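Local structure of VAPBC49 (Mycobacterium tuberculosis, 5AF3) at residues E77-V89 with F153-S165. The protein is possibly the antitoxin of a type II toxin-antitoxin system, with VapC45 as its cognate toxin, and probably binds DNA. Sequence-based numbering, arbitrary orientation.
Sequences EAYVLNAFRRAGV and FKEIVEHYLQQIS
Helix 77-86 runs nearly antiparallel to helix 155-161, with the axes of the two short segments 9.0 Å apart at closest and their directions 159° apart. The backbones come nearest at A83 and V157, CA to CA 5.8 Å. Small residues allow this approach: A83 CB rests on Y160 CB at 3.6 Å, and A87 CB touches both I156 CG2 and V157 CG2.

Y160 carries much of the contact. R86 lays its guanidinium over one face of the Y160 ring, with the planes 30° apart and R86 CZ 3.9 Å from the ring centroid. This is a stacked cation-pi pair. The R86 chain leaves with CG anti to the backbone N (chi1 -168°) and bends at chi3, which brings NH1 over the ring centre. H159 CD2 lies against the opposite face, toward the rim, so both faces have a neighbour. The hydroxyl of Y160 is hydrogen-bonded to D237 of the second subunit.

Y79 crosses Y160 at about a right angle. Its OH donates to Y160 O at 2.7 Å, somewhat tilted from the carbonyl plane. That oxygen also accepts from Q163 N, so two donors grip it. Farther along, I164 CD1 packs on V80 CG2 at 3.6 Å, and L161 CD2 meets both methyls of V80. Nearer the start of helix 155-161, V157 CG1 touches the edge of the F84 ring.

The contact is buried and joins the putative HTH region to the helix that follows hairpin 144-153. L143 of helix 135-143 packs on F84 and V157. L115, on helix 115-130, covers V80 and L161, while strand 172-176 reaches Y79 through I175 and I164 through A172.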
loop_
_atom_site.group_PDB
_atom_site.type_symbol
_atom_site.label_atom_id
_atom_site.label_comp_id
_atom_site.label_asym_id
_atom_site.label_seq_id
_atom_site.Cartn_x
_atom_site.Cartn_y
_atom_site.Cartn_z
ATOM N N GLU A 77 3.669 14.078 -13.652
ATOM C CA GLU A 77 4.672 13.426 -14.523
ATOM C C GLU A 77 5.293 12.200 -13.797
ATOM O O GLU A 77 5.424 11.112 -14.369
ATOM C CB GLU A 77 5.738 14.452 -14.912
ATOM C CG GLU A 77 5.133 15.570 -15.808
ATOM C CD GLU A 77 6.054 16.753 -16.033
ATOM O OE1 GLU A 77 6.924 17.007 -15.166
ATOM O OE2 GLU A 77 5.899 17.395 -17.123
ATOM N N ALA A 78 5.624 12.363 -12.523
ATOM C CA ALA A 78 6.163 11.241 -11.715
ATOM C C ALA A 78 5.145 10.100 -11.592
ATOM O O ALA A 78 5.512 8.923 -11.644
ATOM C CB ALA A 78 6.631 11.724 -10.319
ATOM N N TYR A 79 3.872 10.451 -11.441
ATOM C CA TYR A 79 2.806 9.491 -11.327
ATOM C C TYR A 79 2.714 8.643 -12.602
ATOM O O TYR A 79 2.649 7.400 -12.532
ATOM C CB TYR A 79 1.474 10.168 -11.034
ATOM C CG TYR A 79 0.282 9.248 -11.141
ATOM C CD1 TYR A 79 -0.080 8.397 -10.085
ATOM C CD2 TYR A 79 -0.509 9.256 -12.288
ATOM C CE1 TYR A 79 -1.185 7.580 -10.193
ATOM C CE2 TYR A 79 -1.604 8.468 -12.392
ATOM C CZ TYR A 79 -1.930 7.608 -11.366
ATOM O OH TYR A 79 -3.047 6.825 -11.525
ATOM N N VAL A 80 2.765 9.310 -13.751
ATOM C CA VAL A 80 2.677 8.606 -15.043
ATOM C C VAL A 80 3.903 7.720 -15.289
ATOM O O VAL A 80 3.750 6.567 -15.655
ATOM C CB VAL A 80 2.447 9.577 -16.183
ATOM C CG1 VAL A 80 2.561 8.869 -17.564
ATOM C CG2 VAL A 80 1.005 10.201 -16.045
ATOM N N LEU A 81 5.091 8.256 -15.071
ATOM C CA LEU A 81 6.326 7.477 -15.160
ATOM C C LEU A 81 6.322 6.273 -14.216
ATOM O O LEU A 81 6.855 5.227 -14.541
ATOM C CB LEU A 81 7.518 8.343 -14.845
ATOM C CG LEU A 81 7.913 9.395 -15.886
ATOM C CD1 LEU A 81 9.084 10.166 -15.350
ATOM C CD2 LEU A 81 8.265 8.660 -17.225
ATOM N N ASN A 82 5.734 6.424 -13.037
ATOM C CA ASN A 82 5.600 5.270 -12.143
ATOM C C ASN A 82 4.664 4.200 -12.677
ATOM O O ASN A 82 4.873 2.986 -12.425
ATOM C CB ASN A 82 5.176 5.702 -10.745
ATOM C CG ASN A 82 5.433 4.604 -9.704
ATOM O OD1 ASN A 82 6.423 3.869 -9.791
ATOM N ND2 ASN A 82 4.525 4.471 -8.746
ATOM N N ALA A 83 3.638 4.627 -13.403
ATOM C CA ALA A 83 2.708 3.722 -14.030
ATOM C C ALA A 83 3.466 2.980 -15.125
ATOM O O ALA A 83 3.243 1.769 -15.314
ATOM C CB ALA A 83 1.517 4.464 -14.634
ATOM N N PHE A 84 4.355 3.700 -15.828
ATOM C CA PHE A 84 5.216 3.054 -16.840
ATOM C C PHE A 84 6.123 1.995 -16.159
ATOM O O PHE A 84 6.237 0.846 -16.641
ATOM C CB PHE A 84 6.093 4.073 -17.614
ATOM C CG PHE A 84 5.321 5.006 -18.514
ATOM C CD1 PHE A 84 3.939 4.897 -18.701
ATOM C CD2 PHE A 84 6.018 6.020 -19.196
ATOM C CE1 PHE A 84 3.270 5.808 -19.533
ATOM C CE2 PHE A 84 5.352 6.919 -20.027
ATOM C CZ PHE A 84 3.996 6.820 -20.183
ATOM N N ARG A 85 6.704 2.362 -15.031
ATOM C CA ARG A 85 7.635 1.507 -14.283
ATOM C C ARG A 85 6.918 0.249 -13.809
ATOM O O ARG A 85 7.422 -0.851 -13.985
ATOM C CB ARG A 85 8.187 2.248 -13.077
ATOM C CG ARG A 85 9.250 1.473 -12.284
ATOM C CD ARG A 85 9.760 2.292 -11.120
ATOM N NE ARG A 85 8.769 2.304 -10.061
ATOM C CZ ARG A 85 8.868 1.634 -8.916
ATOM N NH1 ARG A 85 9.948 0.906 -8.635
ATOM N NH2 ARG A 85 7.891 1.739 -8.035
ATOM N N ARG A 86 5.731 0.422 -13.227
ATOM C CA ARG A 86 4.870 -0.694 -12.812
ATOM C C ARG A 86 4.579 -1.672 -13.941
ATOM O O ARG A 86 4.491 -2.889 -13.712
ATOM C CB ARG A 86 3.540 -0.142 -12.279
ATOM C CG ARG A 86 2.661 -1.142 -11.548
ATOM C CD ARG A 86 1.418 -0.414 -10.979
ATOM N NE ARG A 86 1.751 0.564 -9.953
ATOM C CZ ARG A 86 1.588 1.896 -10.046
ATOM N NH1 ARG A 86 1.126 2.485 -11.144
ATOM N NH2 ARG A 86 1.917 2.661 -9.023
ATOM N N ALA A 87 4.487 -1.162 -15.169
ATOM C CA ALA A 87 4.155 -1.978 -16.337
ATOM C C ALA A 87 5.321 -2.844 -16.836
ATOM O O ALA A 87 5.138 -3.677 -17.751
ATOM C CB ALA A 87 3.621 -1.111 -17.468
ATOM N N GLY A 88 6.510 -2.616 -16.268
ATOM C CA GLY A 88 7.740 -3.341 -16.696
ATOM C C GLY A 88 8.580 -2.546 -17.693
ATOM O O GLY A 88 9.589 -3.047 -18.202
ATOM N N VAL A 89 8.192 -1.294 -17.964
ATOM C CA VAL A 89 8.957 -0.461 -18.883
ATOM C C VAL A 89 10.387 -0.170 -18.383
ATOM O O VAL A 89 10.609 0.329 -17.256
ATOM C CB VAL A 89 8.220 0.877 -19.170
ATOM C CG1 VAL A 89 9.072 1.800 -20.062
ATOM C CG2 VAL A 89 6.854 0.588 -19.771
ATOM N N PHE A 153 -2.232 1.646 -25.691
ATOM C CA PHE A 153 -1.585 1.398 -24.397
ATOM C C PHE A 153 -2.130 0.122 -23.755
ATOM O O PHE A 153 -3.318 -0.162 -23.844
ATOM C CB PHE A 153 -1.833 2.542 -23.424
ATOM C CG PHE A 153 -0.943 3.724 -23.631
ATOM C CD1 PHE A 153 0.441 3.633 -23.456
ATOM C CD2 PHE A 153 -1.515 4.976 -23.961
ATOM C CE1 PHE A 153 1.273 4.757 -23.624
ATOM C CE2 PHE A 153 -0.701 6.114 -24.108
ATOM C CZ PHE A 153 0.680 6.025 -23.958
ATOM N N LYS A 154 -1.234 -0.673 -23.149
ATOM C CA LYS A 154 -1.663 -1.789 -22.310
ATOM C C LYS A 154 -2.619 -1.265 -21.234
ATOM O O LYS A 154 -2.430 -0.159 -20.705
ATOM C CB LYS A 154 -0.437 -2.381 -21.611
ATOM C CG LYS A 154 0.565 -3.042 -22.558
ATOM C CD LYS A 154 1.750 -3.563 -21.773
ATOM C CE LYS A 154 2.751 -4.197 -22.725
ATOM N NZ LYS A 154 4.011 -4.537 -21.995
ATOM N N GLU A 155 -3.643 -2.049 -20.912
ATOM C CA GLU A 155 -4.606 -1.649 -19.874
ATOM C C GLU A 155 -3.975 -1.419 -18.526
ATOM O O GLU A 155 -4.444 -0.574 -17.765
ATOM C CB GLU A 155 -5.745 -2.667 -19.762
ATOM C CG GLU A 155 -6.687 -2.544 -20.976
ATOM C CD GLU A 155 -8.021 -3.259 -20.793
ATOM O OE1 GLU A 155 -8.241 -3.896 -19.734
ATOM O OE2 GLU A 155 -8.865 -3.169 -21.723
ATOM N N ILE A 156 -2.886 -2.130 -18.233
ATOM C CA ILE A 156 -2.199 -1.935 -16.956
ATOM C C ILE A 156 -1.659 -0.494 -16.840
ATOM O O ILE A 156 -1.584 0.058 -15.750
ATOM C CB ILE A 156 -1.053 -2.987 -16.717
ATOM C CG1 ILE A 156 -0.527 -2.906 -15.264
ATOM C CG2 ILE A 156 0.155 -2.827 -17.712
ATOM C CD1 ILE A 156 0.612 -3.948 -14.956
ATOM N N VAL A 157 -1.319 0.115 -17.978
ATOM C CA VAL A 157 -0.927 1.548 -18.040
ATOM C C VAL A 157 -2.194 2.438 -18.052
ATOM O O VAL A 157 -2.272 3.421 -17.271
ATOM C CB VAL A 157 -0.039 1.844 -19.295
ATOM C CG1 VAL A 157 0.356 3.361 -19.352
ATOM C CG2 VAL A 157 1.235 1.014 -19.250
ATOM N N GLU A 158 -3.140 2.124 -18.938
ATOM C CA GLU A 158 -4.409 2.896 -19.038
ATOM C C GLU A 158 -5.092 3.073 -17.693
ATOM O O GLU A 158 -5.552 4.181 -17.368
ATOM C CB GLU A 158 -5.406 2.223 -19.965
ATOM C CG GLU A 158 -5.220 2.531 -21.396
ATOM C CD GLU A 158 -6.410 2.079 -22.229
ATOM O OE1 GLU A 158 -7.200 1.206 -21.776
ATOM O OE2 GLU A 158 -6.532 2.595 -23.351
ATOM N N HIS A 159 -5.167 1.997 -16.912
ATOM C CA HIS A 159 -5.764 2.072 -15.542
ATOM C C HIS A 159 -5.229 3.260 -14.731
ATOM O O HIS A 159 -6.005 3.982 -14.066
ATOM C CB HIS A 159 -5.557 0.735 -14.803
ATOM C CG HIS A 159 -5.843 0.770 -13.324
ATOM N ND1 HIS A 159 -7.085 1.073 -12.803
ATOM C CD2 HIS A 159 -5.040 0.521 -12.261
ATOM C CE1 HIS A 159 -7.038 1.000 -11.484
ATOM N NE2 HIS A 159 -5.811 0.663 -11.129
ATOM N N TYR A 160 -3.926 3.494 -14.770
ATOM C CA TYR A 160 -3.402 4.660 -14.073
ATOM C C TYR A 160 -3.665 6.004 -14.771
ATOM O O TYR A 160 -3.913 7.007 -14.099
ATOM C CB TYR A 160 -1.927 4.476 -13.748
ATOM C CG TYR A 160 -1.808 3.292 -12.813
ATOM C CD1 TYR A 160 -2.048 3.449 -11.455
ATOM C CD2 TYR A 160 -1.552 2.007 -13.306
ATOM C CE1 TYR A 160 -2.027 2.342 -10.594
ATOM C CE2 TYR A 160 -1.527 0.892 -12.462
ATOM C CZ TYR A 160 -1.762 1.068 -11.111
ATOM O OH TYR A 160 -1.744 -0.009 -10.242
ATOM N N LEU A 161 -3.519 6.033 -16.098
ATOM C CA LEU A 161 -3.777 7.245 -16.873
ATOM C C LEU A 161 -5.179 7.780 -16.661
ATOM O O LEU A 161 -5.349 8.976 -16.648
ATOM C CB LEU A 161 -3.578 6.979 -18.379
ATOM C CG LEU A 161 -2.160 6.523 -18.753
ATOM C CD1 LEU A 161 -1.960 6.532 -20.285
ATOM C CD2 LEU A 161 -1.059 7.321 -18.106
ATOM N N GLN A 162 -6.149 6.870 -16.525
ATOM C CA GLN A 162 -7.577 7.148 -16.310
ATOM C C GLN A 162 -7.876 7.865 -14.995
ATOM O O GLN A 162 -8.971 8.428 -14.832
ATOM C CB GLN A 162 -8.379 5.831 -16.351
ATOM C CG GLN A 162 -8.685 5.367 -17.757
ATOM C CD GLN A 162 -9.079 3.883 -17.860
ATOM O OE1 GLN A 162 -9.018 3.115 -16.884
ATOM N NE2 GLN A 162 -9.500 3.483 -19.064
ATOM N N GLN A 163 -6.939 7.830 -14.060
ATOM C CA GLN A 163 -7.127 8.464 -12.731
ATOM C C GLN A 163 -6.926 9.988 -12.732
ATOM O O GLN A 163 -7.178 10.650 -11.719
ATOM C CB GLN A 163 -6.194 7.853 -11.678
ATOM C CG GLN A 163 -6.241 6.304 -11.550
ATOM C CD GLN A 163 -7.650 5.803 -11.414
ATOM O OE1 GLN A 163 -8.443 6.368 -10.670
ATOM N NE2 GLN A 163 -7.980 4.749 -12.134
ATOM N N ILE A 164 -6.413 10.532 -13.842
ATOM C CA ILE A 164 -5.987 11.913 -13.881
ATOM C C ILE A 164 -7.136 12.758 -14.415
ATOM O O ILE A 164 -7.797 12.361 -15.372
ATOM C CB ILE A 164 -4.718 12.087 -14.776
ATOM C CG1 ILE A 164 -3.581 11.176 -14.267
ATOM C CG2 ILE A 164 -4.219 13.552 -14.763
ATOM C CD1 ILE A 164 -2.337 11.210 -15.130
ATOM N N SER A 165 -7.370 13.912 -13.780
ATOM C CA SER A 165 -8.390 14.875 -14.239
ATOM C C SER A 165 -7.665 16.068 -14.821
ATOM O O SER A 165 -6.557 16.375 -14.396
ATOM C CB SER A 165 -9.255 15.332 -13.039
ATOM O OG SER A 165 -10.076 14.268 -12.625
#